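Local coordinates for esterase E25 (Uncultured bacterium, PDB 4Q05), which probably hydrolyses carboxylic esters as a dimeric member of the GTSAG motif subfamily of bacterial hormone-sensitive lipases, at residues A[184-198]-A[215-228]. Numbering follows the deposited sequence.
Sequences VFTVYQHLLKQGSAQ and LVQHLIEQEVDLPG
Tyr-188 and Phe-185 both carry CG trans to the main-chain nitrogen (chi1 -173° and 179°), which swings their rings out of helix 184-194 to meet Leu-219 and His-218. The tyrosine extends as far as the chain beyond helix 206-221: its OH donates to Asp-225 O at 2.7 Å, arriving from above the carbonyl plane rather than along a lone pair, so a buried phenol ties down the extended chain that follows the Schellman end of that helix. Leu-219 CD1 presses on Tyr-188 CE2 at 3.4 Å, while the Pro-227 ring packs beside the CE1 side and Leu-192 CD2 of its own helix lies over one face.

About one turn before Tyr-188, Phe-185 receives the edge of His-218 on one face in an edge-to-face pair, centroids 5.3 Å apart; Gln-189 CG backs the opposite face, and Leu-215 CD1 touches the rim in the ring plane. Further down, Leu-192 CD1 rests against Val-224 CG1 and Asp-225 CB. Ala-197 and Gln-198 close the far end: Gly-228 N makes a weak bond to Ala-197 O, 3.2 Å, and three waters bridge the segments, one of them between Ala-197 N and Asp-225 OD2.

The axes of 184-194 and 215-221 approach to 11.2 Å and cross at -54°, spaced by these side chains. Both helices pack on the central sheet of the alpha/beta hydrolase fold, Val-184 reaching strands 132-136 and 164-168, and Leu-215, with Pro-227 from the following loop, touching strand 200-205. Helix 206-221 connects parallel strands 200-205 and 229-235 in a beta-alpha-beta unit, and helix 179-194 lies beside it, leading into strand 200-205.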
ATOM      1  N   VAL A 184     -26.365  -9.363  -8.754  1.00 26.52           N
ATOM      2  CA  VAL A 184     -25.442  -9.925  -7.783  1.00 25.40           C
ATOM      3  C   VAL A 184     -26.209 -10.387  -6.547  1.00 27.34           C
ATOM      4  O   VAL A 184     -26.007 -11.495  -6.060  1.00 26.78           O
ATOM      5  CB  VAL A 184     -24.311  -8.954  -7.423  1.00 27.33           C
ATOM      6  CG1 VAL A 184     -23.467  -9.537  -6.321  1.00 30.01           C
ATOM      7  CG2 VAL A 184     -23.456  -8.689  -8.662  1.00 24.70           C
ATOM      8  N   PHE A 185     -27.123  -9.557  -6.065  1.00 29.64           N
ATOM      9  CA  PHE A 185     -27.931  -9.945  -4.912  1.00 29.40           C
ATOM     10  C   PHE A 185     -28.729 -11.225  -5.186  1.00 30.80           C
ATOM     11  O   PHE A 185     -28.796 -12.122  -4.346  1.00 29.56           O
ATOM     12  CB  PHE A 185     -28.862  -8.804  -4.521  1.00 30.52           C
ATOM     13  CG  PHE A 185     -29.750  -9.122  -3.358  1.00 35.16           C
ATOM     14  CD1 PHE A 185     -29.238  -9.160  -2.075  1.00 39.39           C
ATOM     15  CD2 PHE A 185     -31.095  -9.379  -3.548  1.00 39.98           C
ATOM     16  CE1 PHE A 185     -30.051  -9.454  -0.997  1.00 45.33           C
ATOM     17  CE2 PHE A 185     -31.917  -9.671  -2.473  1.00 44.19           C
ATOM     18  CZ  PHE A 185     -31.393  -9.704  -1.196  1.00 39.40           C
ATOM     19  N   THR A 186     -29.319 -11.307  -6.375  1.00 27.87           N
ATOM     20  CA  THR A 186     -30.128 -12.468  -6.753  1.00 30.27           C
ATOM     21  C   THR A 186     -29.323 -13.750  -6.675  1.00 26.43           C
ATOM     22  O   THR A 186     -29.761 -14.737  -6.091  1.00 28.09           O
ATOM     23  CB  THR A 186     -30.685 -12.305  -8.188  1.00 27.19           C
ATOM     24  OG1 THR A 186     -31.660 -11.262  -8.201  1.00 31.87           O
ATOM     25  CG2 THR A 186     -31.333 -13.583  -8.672  1.00 27.21           C
ATOM     26  N   VAL A 187     -28.128 -13.734  -7.255  1.00 27.20           N
ATOM     27  CA  VAL A 187     -27.290 -14.920  -7.232  1.00 25.11           C
ATOM     28  C   VAL A 187     -26.858 -15.245  -5.811  1.00 24.36           C
ATOM     29  O   VAL A 187     -26.889 -16.403  -5.384  1.00 27.49           O
ATOM     30  CB  VAL A 187     -26.051 -14.754  -8.136  1.00 28.47           C
ATOM     31  CG1 VAL A 187     -25.068 -15.896  -7.905  1.00 26.16           C
ATOM     32  CG2 VAL A 187     -26.476 -14.706  -9.582  1.00 25.88           C
ATOM     33  N   TYR A 188     -26.465 -14.222  -5.065  1.00 25.78           N
ATOM     34  CA  TYR A 188     -26.048 -14.446  -3.682  1.00 30.55           C
ATOM     35  C   TYR A 188     -27.170 -15.077  -2.842  1.00 32.95           C
ATOM     36  O   TYR A 188     -26.943 -16.053  -2.126  1.00 28.22           O
ATOM     37  CB  TYR A 188     -25.582 -13.143  -3.036  1.00 30.56           C
ATOM     38  CG  TYR A 188     -24.990 -13.335  -1.662  1.00 29.89           C
ATOM     39  CD1 TYR A 188     -23.706 -13.854  -1.510  1.00 31.98           C
ATOM     40  CD2 TYR A 188     -25.710 -13.004  -0.520  1.00 30.14           C
ATOM     41  CE1 TYR A 188     -23.155 -14.039  -0.257  1.00 28.87           C
ATOM     42  CE2 TYR A 188     -25.167 -13.180   0.736  1.00 29.89           C
ATOM     43  CZ  TYR A 188     -23.883 -13.694   0.860  1.00 28.64           C
ATOM     44  OH  TYR A 188     -23.328 -13.876   2.107  1.00 33.35           O
ATOM     45  N   GLN A 189     -28.375 -14.517  -2.926  1.00 27.81           N
ATOM     46  CA  GLN A 189     -29.501 -15.070  -2.172  1.00 33.18           C
ATOM     47  C   GLN A 189     -29.728 -16.523  -2.526  1.00 30.41           C
ATOM     48  O   GLN A 189     -29.944 -17.359  -1.650  1.00 34.73           O
ATOM     49  CB  GLN A 189     -30.781 -14.273  -2.422  1.00 33.40           C
ATOM     50  CG  GLN A 189     -30.870 -12.998  -1.600  1.00 45.83           C
ATOM     51  CD  GLN A 189     -32.169 -12.897  -0.799  1.00 65.84           C
ATOM     52  OE1 GLN A 189     -33.269 -12.842  -1.373  1.00 56.08           O
ATOM     53  NE2 GLN A 189     -32.047 -12.873   0.533  1.00 55.40           N
ATOM     54  N   HIS A 190     -29.679 -16.829  -3.818  1.00 33.72           N
ATOM     55  CA  HIS A 190     -29.855 -18.203  -4.259  1.00 30.49           C
ATOM     56  C   HIS A 190     -28.830 -19.116  -3.613  1.00 37.01           C
ATOM     57  O   HIS A 190     -29.164 -20.202  -3.147  1.00 34.35           O
ATOM     58  CB  HIS A 190     -29.767 -18.305  -5.777  1.00 33.84           C
ATOM     59  CG  HIS A 190     -29.737 -19.713  -6.285  1.00 44.16           C
ATOM     60  ND1 HIS A 190     -30.878 -20.464  -6.461  1.00 45.10           N
ATOM     61  CD2 HIS A 190     -28.702 -20.509  -6.654  1.00 45.62           C
ATOM     62  CE1 HIS A 190     -30.553 -21.661  -6.917  1.00 47.77           C
ATOM     63  NE2 HIS A 190     -29.238 -21.713  -7.046  1.00 49.90           N
ATOM     64  N   LEU A 191     -27.578 -18.670  -3.585  1.00 31.52           N
ATOM     65  CA  LEU A 191     -26.513 -19.475  -3.012  1.00 31.04           C
ATOM     66  C   LEU A 191     -26.735 -19.769  -1.530  1.00 32.38           C
ATOM     67  O   LEU A 191     -26.469 -20.879  -1.076  1.00 34.67           O
ATOM     68  CB  LEU A 191     -25.149 -18.802  -3.234  1.00 31.00           C
ATOM     69  CG  LEU A 191     -24.716 -18.711  -4.697  1.00 30.13           C
ATOM     70  CD1 LEU A 191     -23.493 -17.818  -4.841  1.00 32.71           C
ATOM     71  CD2 LEU A 191     -24.446 -20.108  -5.261  1.00 33.34           C
ATOM     72  N   LEU A 192     -27.221 -18.779  -0.783  1.00 29.85           N
ATOM     73  CA  LEU A 192     -27.511 -18.978   0.636  1.00 33.67           C
ATOM     74  C   LEU A 192     -28.620 -20.004   0.874  1.00 37.95           C
ATOM     75  O   LEU A 192     -28.653 -20.637   1.926  1.00 34.95           O
ATOM     76  CB  LEU A 192     -27.873 -17.666   1.326  1.00 29.95           C
ATOM     77  CG  LEU A 192     -26.752 -16.631   1.456  1.00 41.15           C
ATOM     78  CD1 LEU A 192     -26.890 -15.838   2.737  1.00 36.61           C
ATOM     79  CD2 LEU A 192     -25.398 -17.300   1.399  1.00 37.64           C
ATOM     80  N   LYS A 193     -29.528 -20.162  -0.088  1.00 34.20           N
ATOM     81  CA  LYS A 193     -30.527 -21.229  -0.014  1.00 43.86           C
ATOM     82  C   LYS A 193     -29.833 -22.586  -0.061  1.00 46.17           C
ATOM     83  O   LYS A 193     -30.355 -23.582   0.440  1.00 47.93           O
ATOM     84  CB  LYS A 193     -31.538 -21.129  -1.168  1.00 41.32           C
ATOM     85  CG  LYS A 193     -32.714 -20.190  -0.915  1.00 51.59           C
ATOM     86  CD  LYS A 193     -33.642 -20.054  -2.145  1.00 54.03           C
ATOM     87  CE  LYS A 193     -34.492 -21.309  -2.404  1.00 71.34           C
ATOM     88  NZ  LYS A 193     -33.950 -22.214  -3.475  1.00 62.83           N
ATOM     89  N   GLN A 194     -28.642 -22.600  -0.652  1.00 39.80           N
ATOM     90  CA  GLN A 194     -27.919 -23.833  -0.972  1.00 44.01           C
ATOM     91  C   GLN A 194     -26.935 -24.271   0.101  1.00 44.61           C
ATOM     92  O   GLN A 194     -26.613 -25.455   0.206  1.00 48.48           O
ATOM     93  CB  GLN A 194     -27.121 -23.638  -2.263  1.00 46.48           C
ATOM     94  CG  GLN A 194     -27.545 -24.502  -3.425  1.00 57.30           C
ATOM     95  CD  GLN A 194     -28.561 -23.820  -4.310  1.00 61.75           C
ATOM     96  OE1 GLN A 194     -28.469 -23.885  -5.538  1.00 68.49           O
ATOM     97  NE2 GLN A 194     -29.542 -23.163  -3.695  1.00 56.38           N
ATOM     98  N   GLY A 195     -26.415 -23.314   0.863  1.00 42.87           N
ATOM     99  CA  GLY A 195     -25.346 -23.599   1.802  1.00 38.41           C
ATOM    100  C   GLY A 195     -24.926 -22.379   2.590  1.00 35.60           C
ATOM    101  O   GLY A 195     -25.496 -21.307   2.434  1.00 38.31           O
ATOM    102  N   SER A 196     -23.917 -22.544   3.436  1.00 35.78           N
ATOM    103  CA  SER A 196     -23.517 -21.499   4.364  1.00 35.39           C
ATOM    104  C   SER A 196     -22.755 -20.361   3.683  1.00 33.98           C
ATOM    105  O   SER A 196     -21.851 -20.600   2.882  1.00 33.62           O
ATOM    106  CB  SER A 196     -22.638 -22.095   5.465  1.00 38.51           C
ATOM    107  OG  SER A 196     -22.026 -21.064   6.229  1.00 41.54           O
ATOM    108  N   ALA A 197     -23.109 -19.128   4.029  1.00 32.01           N
ATOM    109  CA  ALA A 197     -22.436 -17.954   3.482  1.00 32.94           C
ATOM    110  C   ALA A 197     -20.963 -17.953   3.885  1.00 29.36           C
ATOM    111  O   ALA A 197     -20.114 -17.380   3.201  1.00 31.39           O
ATOM    112  CB  ALA A 197     -23.116 -16.684   3.977  1.00 35.50           C
ATOM    113  N   GLN A 198     -20.659 -18.614   4.995  1.00 32.10           N
ATOM    114  CA  GLN A 198     -19.304 -18.605   5.536  1.00 32.49           C
ATOM    115  C   GLN A 198     -18.332 -19.378   4.654  1.00 33.62           C
ATOM    116  O   GLN A 198     -17.111 -19.214   4.756  1.00 32.61           O
ATOM    117  CB  GLN A 198     -19.307 -19.156   6.967  1.00 39.03           C
ATOM    118  CG  GLN A 198     -17.967 -19.077   7.672  1.00 42.58           C
ATOM    119  CD  GLN A 198     -17.486 -17.654   7.860  1.00 47.92           C
ATOM    120  OE1 GLN A 198     -18.290 -16.727   7.995  1.00 44.29           O
ATOM    121  NE2 GLN A 198     -16.165 -17.470   7.870  1.00 43.73           N
ATOM    122  N   LEU A 215     -23.137  -4.496  -2.276  1.00 25.54           N
ATOM    123  CA  LEU A 215     -23.904  -5.658  -1.838  1.00 27.02           C
ATOM    124  C   LEU A 215     -23.689  -5.955  -0.359  1.00 30.94           C
ATOM    125  O   LEU A 215     -24.641  -6.184   0.391  1.00 29.24           O
ATOM    126  CB  LEU A 215     -23.515  -6.896  -2.636  1.00 29.70           C
ATOM    127  CG  LEU A 215     -24.164  -8.161  -2.067  1.00 33.66           C
ATOM    128  CD1 LEU A 215     -25.683  -8.062  -2.178  1.00 36.75           C
ATOM    129  CD2 LEU A 215     -23.656  -9.396  -2.785  1.00 35.65           C
ATOM    130  N   VAL A 216     -22.431  -5.974   0.069  1.00 27.38           N
ATOM    131  CA  VAL A 216     -22.153  -6.312   1.455  1.00 28.68           C
ATOM    132  C   VAL A 216     -22.813  -5.298   2.394  1.00 28.07           C
ATOM    133  O   VAL A 216     -23.321  -5.666   3.439  1.00 28.31           O
ATOM    134  CB  VAL A 216     -20.641  -6.417   1.733  1.00 28.56           C
ATOM    135  CG1 VAL A 216     -20.390  -6.649   3.221  1.00 28.45           C
ATOM    136  CG2 VAL A 216     -20.046  -7.549   0.913  1.00 23.63           C
ATOM    137  N   GLN A 217     -22.796  -4.025   2.016  1.00 25.52           N
ATOM    138  CA  GLN A 217     -23.442  -2.992   2.815  1.00 30.84           C
ATOM    139  C   GLN A 217     -24.948  -3.244   2.934  1.00 33.49           C
ATOM    140  O   GLN A 217     -25.530  -3.113   4.011  1.00 36.89           O
ATOM    141  CB  GLN A 217     -23.158  -1.611   2.219  1.00 29.21           C
ATOM    142  CG  GLN A 217     -21.726  -1.167   2.478  1.00 29.10           C
ATOM    143  CD  GLN A 217     -21.300  -0.015   1.610  1.00 30.47           C
ATOM    144  OE1 GLN A 217     -21.734   0.110   0.470  1.00 30.02           O
ATOM    145  NE2 GLN A 217     -20.439   0.828   2.139  1.00 30.60           N
ATOM    146  N   HIS A 218     -25.557  -3.626   1.820  1.00 34.44           N
ATOM    147  CA  HIS A 218     -26.970  -3.993   1.777  1.00 35.54           C
ATOM    148  C   HIS A 218     -27.246  -5.195   2.688  1.00 40.94           C
ATOM    149  O   HIS A 218     -28.133  -5.145   3.545  1.00 38.62           O
ATOM    150  CB  HIS A 218     -27.371  -4.301   0.334  1.00 38.56           C
ATOM    151  CG  HIS A 218     -28.831  -4.594   0.151  1.00 53.18           C
ATOM    152  ND1 HIS A 218     -29.825  -3.831   0.728  1.00 53.21           N
ATOM    153  CD2 HIS A 218     -29.465  -5.556  -0.562  1.00 51.81           C
ATOM    154  CE1 HIS A 218     -31.006  -4.317   0.387  1.00 54.12           C
ATOM    155  NE2 HIS A 218     -30.815  -5.362  -0.397  1.00 57.74           N
ATOM    156  N   LEU A 219     -26.469  -6.263   2.518  1.00 29.63           N
ATOM    157  CA  LEU A 219     -26.602  -7.451   3.363  1.00 30.89           C
ATOM    158  C   LEU A 219     -26.521  -7.118   4.845  1.00 39.51           C
ATOM    159  O   LEU A 219     -27.286  -7.648   5.653  1.00 38.45           O
ATOM    160  CB  LEU A 219     -25.532  -8.491   3.034  1.00 30.93           C
ATOM    161  CG  LEU A 219     -25.505  -9.040   1.614  1.00 35.18           C
ATOM    162  CD1 LEU A 219     -24.285  -9.934   1.426  1.00 27.18           C
ATOM    163  CD2 LEU A 219     -26.793  -9.788   1.300  1.00 31.07           C
ATOM    164  N   ILE A 220     -25.573  -6.264   5.211  1.00 35.84           N
ATOM    165  CA  ILE A 220     -25.404  -5.905   6.608  1.00 37.39           C
ATOM    166  C   ILE A 220     -26.642  -5.172   7.114  1.00 39.21           C
ATOM    167  O   ILE A 220     -27.109  -5.430   8.223  1.00 43.23           O
ATOM    168  CB  ILE A 220     -24.132  -5.065   6.821  1.00 37.41           C
ATOM    169  CG1 ILE A 220     -22.896  -5.948   6.657  1.00 32.02           C
ATOM    170  CG2 ILE A 220     -24.127  -4.436   8.198  1.00 36.36           C
ATOM    171  CD1 ILE A 220     -21.614  -5.159   6.464  1.00 36.06           C
ATOM    172  N   GLU A 221     -27.173  -4.279   6.286  1.00 39.00           N
ATOM    173  CA  GLU A 221     -28.395  -3.543   6.595  1.00 42.58           C
ATOM    174  C   GLU A 221     -29.557  -4.502   6.824  1.00 49.23           C
ATOM    175  O   GLU A 221     -30.325  -4.348   7.773  1.00 45.50           O
ATOM    176  CB  GLU A 221     -28.775  -2.623   5.434  1.00 46.28           C
ATOM    177  CG  GLU A 221     -27.904  -1.391   5.251  1.00 57.97           C
ATOM    178  CD  GLU A 221     -28.251  -0.615   3.979  1.00 67.00           C
ATOM    179  OE1 GLU A 221     -29.293  -0.936   3.350  1.00 68.63           O
ATOM    180  OE2 GLU A 221     -27.482   0.306   3.607  1.00 64.03           O
ATOM    181  N   GLN A 222     -29.686  -5.473   5.924  1.00 46.42           N
ATOM    182  CA  GLN A 222     -30.786  -6.427   5.931  1.00 43.55           C
ATOM    183  C   GLN A 222     -30.533  -7.608   6.861  1.00 42.66           C
ATOM    184  O   GLN A 222     -31.360  -8.512   6.956  1.00 48.63           O
ATOM    185  CB  GLN A 222     -31.039  -6.944   4.518  1.00 41.24           C
ATOM    186  CG  GLN A 222     -31.498  -5.877   3.551  1.00 44.22           C
ATOM    187  CD  GLN A 222     -32.828  -5.263   3.959  1.00 62.68           C
ATOM    188  OE1 GLN A 222     -32.954  -4.039   4.080  1.00 60.71           O
ATOM    189  NE2 GLN A 222     -33.829  -6.112   4.173  1.00 58.89           N
ATOM    190  N   GLU A 223     -29.398  -7.592   7.552  1.00 40.97           N
ATOM    191  CA  GLU A 223     -29.045  -8.664   8.485  1.00 48.67           C
ATOM    192  C   GLU A 223     -28.982 -10.030   7.811  1.00 43.06           C
ATOM    193  O   GLU A 223     -29.260 -11.054   8.430  1.00 45.46           O
ATOM    194  CB  GLU A 223     -30.011  -8.700   9.679  1.00 45.72           C
ATOM    195  CG  GLU A 223     -29.889  -7.488  10.588  1.00 56.08           C
ATOM    196  CD  GLU A 223     -31.010  -7.397  11.611  1.00 67.59           C
ATOM    197  OE1 GLU A 223     -31.738  -8.398  11.800  1.00 65.86           O
ATOM    198  OE2 GLU A 223     -31.163  -6.319  12.225  1.00 65.63           O
ATOM    199  N   VAL A 224     -28.618 -10.040   6.535  1.00 39.14           N
ATOM    200  CA  VAL A 224     -28.405 -11.289   5.817  1.00 39.38           C
ATOM    201  C   VAL A 224     -26.996 -11.805   6.093  1.00 39.34           C
ATOM    202  O   VAL A 224     -26.075 -11.016   6.298  1.00 38.21           O
ATOM    203  CB  VAL A 224     -28.592 -11.086   4.311  1.00 33.57           C
ATOM    204  CG1 VAL A 224     -28.407 -12.394   3.569  1.00 33.15           C
ATOM    205  CG2 VAL A 224     -29.969 -10.499   4.035  1.00 39.10           C
ATOM    206  N   ASP A 225     -26.832 -13.124   6.119  1.00 35.38           N
ATOM    207  CA  ASP A 225     -25.524 -13.727   6.348  1.00 34.85           C
ATOM    208  C   ASP A 225     -24.494 -13.193   5.341  1.00 33.63           C
ATOM    209  O   ASP A 225     -24.813 -12.975   4.177  1.00 33.45           O
ATOM    210  CB  ASP A 225     -25.618 -15.244   6.249  1.00 33.47           C
ATOM    211  CG  ASP A 225     -26.271 -15.879   7.475  1.00 44.53           C
ATOM    212  OD1 ASP A 225     -26.755 -15.144   8.358  1.00 47.13           O
ATOM    213  OD2 ASP A 225     -26.296 -17.126   7.548  1.00 45.22           O
ATOM    214  N   LEU A 226     -23.262 -12.987   5.794  1.00 32.59           N
ATOM    215  CA  LEU A 226     -22.227 -12.380   4.948  1.00 28.08           C
ATOM    216  C   LEU A 226     -21.255 -13.420   4.434  1.00 27.82           C
ATOM    217  O   LEU A 226     -21.109 -14.480   5.029  1.00 30.05           O
ATOM    218  CB  LEU A 226     -21.444 -11.339   5.739  1.00 30.70           C
ATOM    219  CG  LEU A 226     -22.277 -10.262   6.427  1.00 33.90           C
ATOM    220  CD1 LEU A 226     -21.361  -9.320   7.201  1.00 35.26           C
ATOM    221  CD2 LEU A 226     -23.080  -9.502   5.401  1.00 33.30           C
ATOM    222  N   PRO A 227     -20.565 -13.116   3.327  1.00 30.64           N
ATOM    223  CA  PRO A 227     -19.521 -14.039   2.863  1.00 29.31           C
ATOM    224  C   PRO A 227     -18.444 -14.212   3.932  1.00 30.55           C
ATOM    225  O   PRO A 227     -18.293 -13.343   4.792  1.00 26.76           O
ATOM    226  CB  PRO A 227     -18.930 -13.315   1.641  1.00 28.11           C
ATOM    227  CG  PRO A 227     -19.988 -12.397   1.181  1.00 30.59           C
ATOM    228  CD  PRO A 227     -20.705 -11.951   2.437  1.00 33.46           C
ATOM    229  N   GLY A 228     -17.715 -15.322   3.880  1.00 26.99           N
ATOM    230  CA  GLY A 228     -16.618 -15.555   4.798  1.00 30.57           C
ATOM    231  C   GLY A 228     -15.417 -14.658   4.529  1.00 30.88           C
ATOM    232  O   GLY A 228     -14.589 -14.442   5.411  1.00 30.61           O
TER
HETATM  233  O   HOH W   1     -25.405 -18.888   5.672  1.00 37.55           O
HETATM  234  O   HOH W   2     -15.062 -14.790   8.056  1.00 37.36           O
HETATM  235  O   HOH W   3     -21.325 -15.861   7.481  1.00 40.71           O